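Local coordinates for putative flavoprotein decarboxylase (Streptomyces olivoviridis, PDB 6JLS), which binds flavin mononucleotide and acts as an FMN-dependent cysteine decarboxylase in the biosynthesis of thioviridamide, at residues 17-22 with 187-192. Numbering follows the deposited sequence.
Sequences LTLTMC and VALKSA
In the Rossmann-like alpha/beta fold of this flavoprotein, Leu17, just before the central strand 18-23 of the parallel sheet, and Leu19 within it pack against Leu189, Ala188 and Ala192 on the C-terminal helix 182-193. Alternation along the extended chain turns both leucines to the helix, while Thr18 between them faces away.

Leucine's branched end offers two methyls, and both of those of Leu17 meet Ala192: CD1 touches CB at 3.9 Å, and CD2 lies 3.7 Å from the carbonyl O. Leu19 CD1 touches Leu189 CD2 at 3.9 Å, the two side chains crossing at about a right angle. The same Leu189 methyl also meets Leu17 CD1 at 4.1 Å, and is thus shared by Leu17 and Leu19. Ala188 CB reaches Leu19 CD1 more loosely, at 4.3 Å. Alanine suits positions 188 and 192, one helical turn apart, because its short side chain lets the helix lie close to the sheet; Ala188 also touches Val97 and Ala192 touches Ala95, both of strand 95-101.

Methyl groups in van der Waals contact, without directional polar bonds between the segments, imply that this part of the helix is probably held to the sheet by apolar packing and exclusion of water.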
ATOM      1  N   LEU A  17     -36.916  17.463  18.965  1.00 62.75           N
ATOM      2  CA  LEU A  17     -36.504  17.741  17.599  1.00 52.45           C
ATOM      3  C   LEU A  17     -35.308  16.887  17.193  1.00 52.99           C
ATOM      4  O   LEU A  17     -34.412  16.616  18.000  1.00 50.88           O
ATOM      5  CB  LEU A  17     -36.160  19.222  17.448  1.00 44.07           C
ATOM      6  CG  LEU A  17     -37.305  20.187  17.762  1.00 52.55           C
ATOM      7  CD1 LEU A  17     -36.896  21.638  17.520  1.00 53.88           C
ATOM      8  CD2 LEU A  17     -38.519  19.820  16.925  1.00 53.79           C
ATOM      9  N   THR A  18     -35.304  16.464  15.934  1.00 51.84           N
ATOM     10  CA  THR A  18     -34.153  15.840  15.293  1.00 51.57           C
ATOM     11  C   THR A  18     -33.578  16.827  14.285  1.00 51.55           C
ATOM     12  O   THR A  18     -34.239  17.156  13.293  1.00 61.56           O
ATOM     13  CB  THR A  18     -34.552  14.540  14.589  1.00 49.22           C
ATOM     14  OG1 THR A  18     -35.024  13.593  15.552  1.00 55.10           O
ATOM     15  CG2 THR A  18     -33.372  13.949  13.842  1.00 39.56           C
ATOM     16  N   LEU A  19     -32.358  17.295  14.531  1.00 42.58           N
ATOM     17  CA  LEU A  19     -31.709  18.246  13.640  1.00 43.07           C
ATOM     18  C   LEU A  19     -30.458  17.639  13.016  1.00 44.51           C
ATOM     19  O   LEU A  19     -29.615  17.064  13.716  1.00 47.40           O
ATOM     20  CB  LEU A  19     -31.338  19.533  14.382  1.00 43.95           C
ATOM     21  CG  LEU A  19     -30.757  20.627  13.482  1.00 47.47           C
ATOM     22  CD1 LEU A  19     -31.324  21.980  13.848  1.00 50.58           C
ATOM     23  CD2 LEU A  19     -29.233  20.662  13.536  1.00 54.76           C
ATOM     24  N   THR A  20     -30.323  17.788  11.706  1.00 39.48           N
ATOM     25  CA  THR A  20     -29.131  17.349  10.993  1.00 38.16           C
ATOM     26  C   THR A  20     -28.330  18.566  10.548  1.00 38.04           C
ATOM     27  O   THR A  20     -28.851  19.439   9.842  1.00 40.31           O
ATOM     28  CB  THR A  20     -29.495  16.471   9.799  1.00 39.19           C
ATOM     29  OG1 THR A  20     -30.113  15.264  10.277  1.00 46.36           O
ATOM     30  CG2 THR A  20     -28.254  16.119   8.995  1.00 26.63           C
ATOM     31  N   MET A  21     -27.068  18.602  10.964  1.00 35.60           N
ATOM     32  CA  MET A  21     -26.103  19.648  10.657  1.00 29.90           C
ATOM     33  C   MET A  21     -25.146  19.158   9.565  1.00 34.00           C
ATOM     34  O   MET A  21     -24.538  18.086   9.702  1.00 36.19           O
ATOM     35  CB  MET A  21     -25.347  19.997  11.944  1.00 26.06           C
ATOM     36  CG  MET A  21     -24.131  20.874  11.800  1.00 49.59           C
ATOM     37  SD  MET A  21     -23.435  21.349  13.426  1.00 55.50           S
ATOM     38  CE  MET A  21     -24.023  20.032  14.468  1.00 45.05           C
ATOM     39  N   CYS A  22     -25.010  19.925   8.485  1.00 34.09           N
ATOM     40  CA  CYS A  22     -24.100  19.565   7.400  1.00 28.98           C
ATOM     41  C   CYS A  22     -22.929  20.536   7.330  1.00 32.70           C
ATOM     42  O   CYS A  22     -23.103  21.752   7.461  1.00 30.10           O
ATOM     43  CB  CYS A  22     -24.813  19.532   6.045  1.00 34.88           C
ATOM     44  SG  CYS A  22     -26.126  18.288   5.850  1.00 37.56           S
ATOM     45  N   VAL A 187     -32.932  30.137  13.740  1.00 67.41           N
ATOM     46  CA  VAL A 187     -33.964  30.129  12.705  1.00 62.15           C
ATOM     47  C   VAL A 187     -34.352  28.700  12.346  1.00 64.00           C
ATOM     48  O   VAL A 187     -35.529  28.399  12.117  1.00 61.22           O
ATOM     49  CB  VAL A 187     -33.473  30.904  11.469  1.00 59.07           C
ATOM     50  CG1 VAL A 187     -34.542  30.937  10.399  1.00 57.10           C
ATOM     51  CG2 VAL A 187     -33.056  32.304  11.859  1.00 64.99           C
ATOM     52  N   ALA A 188     -33.369  27.798  12.283  1.00 64.80           N
ATOM     53  CA  ALA A 188     -33.661  26.399  11.991  1.00 66.76           C
ATOM     54  C   ALA A 188     -34.541  25.773  13.064  1.00 69.67           C
ATOM     55  O   ALA A 188     -35.489  25.046  12.747  1.00 71.63           O
ATOM     56  CB  ALA A 188     -32.363  25.615  11.857  1.00 67.66           C
ATOM     57  N   LEU A 189     -34.232  26.029  14.340  1.00 63.64           N
ATOM     58  CA  LEU A 189     -35.029  25.462  15.421  1.00 60.27           C
ATOM     59  C   LEU A 189     -36.450  26.014  15.429  1.00 64.61           C
ATOM     60  O   LEU A 189     -37.394  25.272  15.727  1.00 68.71           O
ATOM     61  CB  LEU A 189     -34.342  25.709  16.761  1.00 56.09           C
ATOM     62  CG  LEU A 189     -33.018  24.947  16.881  1.00 52.81           C
ATOM     63  CD1 LEU A 189     -32.233  25.352  18.117  1.00 50.58           C
ATOM     64  CD2 LEU A 189     -33.267  23.451  16.867  1.00 52.58           C
ATOM     65  N   LYS A 190     -36.634  27.296  15.094  1.00 66.12           N
ATOM     66  CA  LYS A 190     -37.996  27.821  15.017  1.00 75.97           C
ATOM     67  C   LYS A 190     -38.797  27.101  13.937  1.00 79.11           C
ATOM     68  O   LYS A 190     -39.895  26.601  14.208  1.00 83.88           O
ATOM     69  CB  LYS A 190     -37.981  29.336  14.781  1.00 80.18           C
ATOM     70  CG  LYS A 190     -37.523  30.143  16.010  1.00 87.97           C
ATOM     71  CD  LYS A 190     -37.609  31.657  15.812  1.00 92.80           C
ATOM     72  CE  LYS A 190     -39.046  32.162  15.919  1.00100.87           C
ATOM     73  NZ  LYS A 190     -39.619  32.001  17.292  1.00102.61           N
ATOM     74  N   SER A 191     -38.241  26.997  12.724  1.00 78.22           N
ATOM     75  CA  SER A 191     -38.919  26.297  11.634  1.00 78.13           C
ATOM     76  C   SER A 191     -39.222  24.846  11.983  1.00 79.58           C
ATOM     77  O   SER A 191     -40.270  24.320  11.587  1.00 87.75           O
ATOM     78  CB  SER A 191     -38.065  26.346  10.365  1.00 81.20           C
ATOM     79  OG  SER A 191     -37.729  27.673  10.007  1.00 86.87           O
ATOM     80  N   ALA A 192     -38.316  24.180  12.706  1.00 74.62           N
ATOM     81  CA  ALA A 192     -38.525  22.785  13.073  1.00 69.82           C
ATOM     82  C   ALA A 192     -39.700  22.609  14.026  1.00 84.60           C
ATOM     83  O   ALA A 192     -40.268  21.514  14.091  1.00 90.30           O
ATOM     84  CB  ALA A 192     -37.251  22.207  13.694  1.00 59.25           C
TER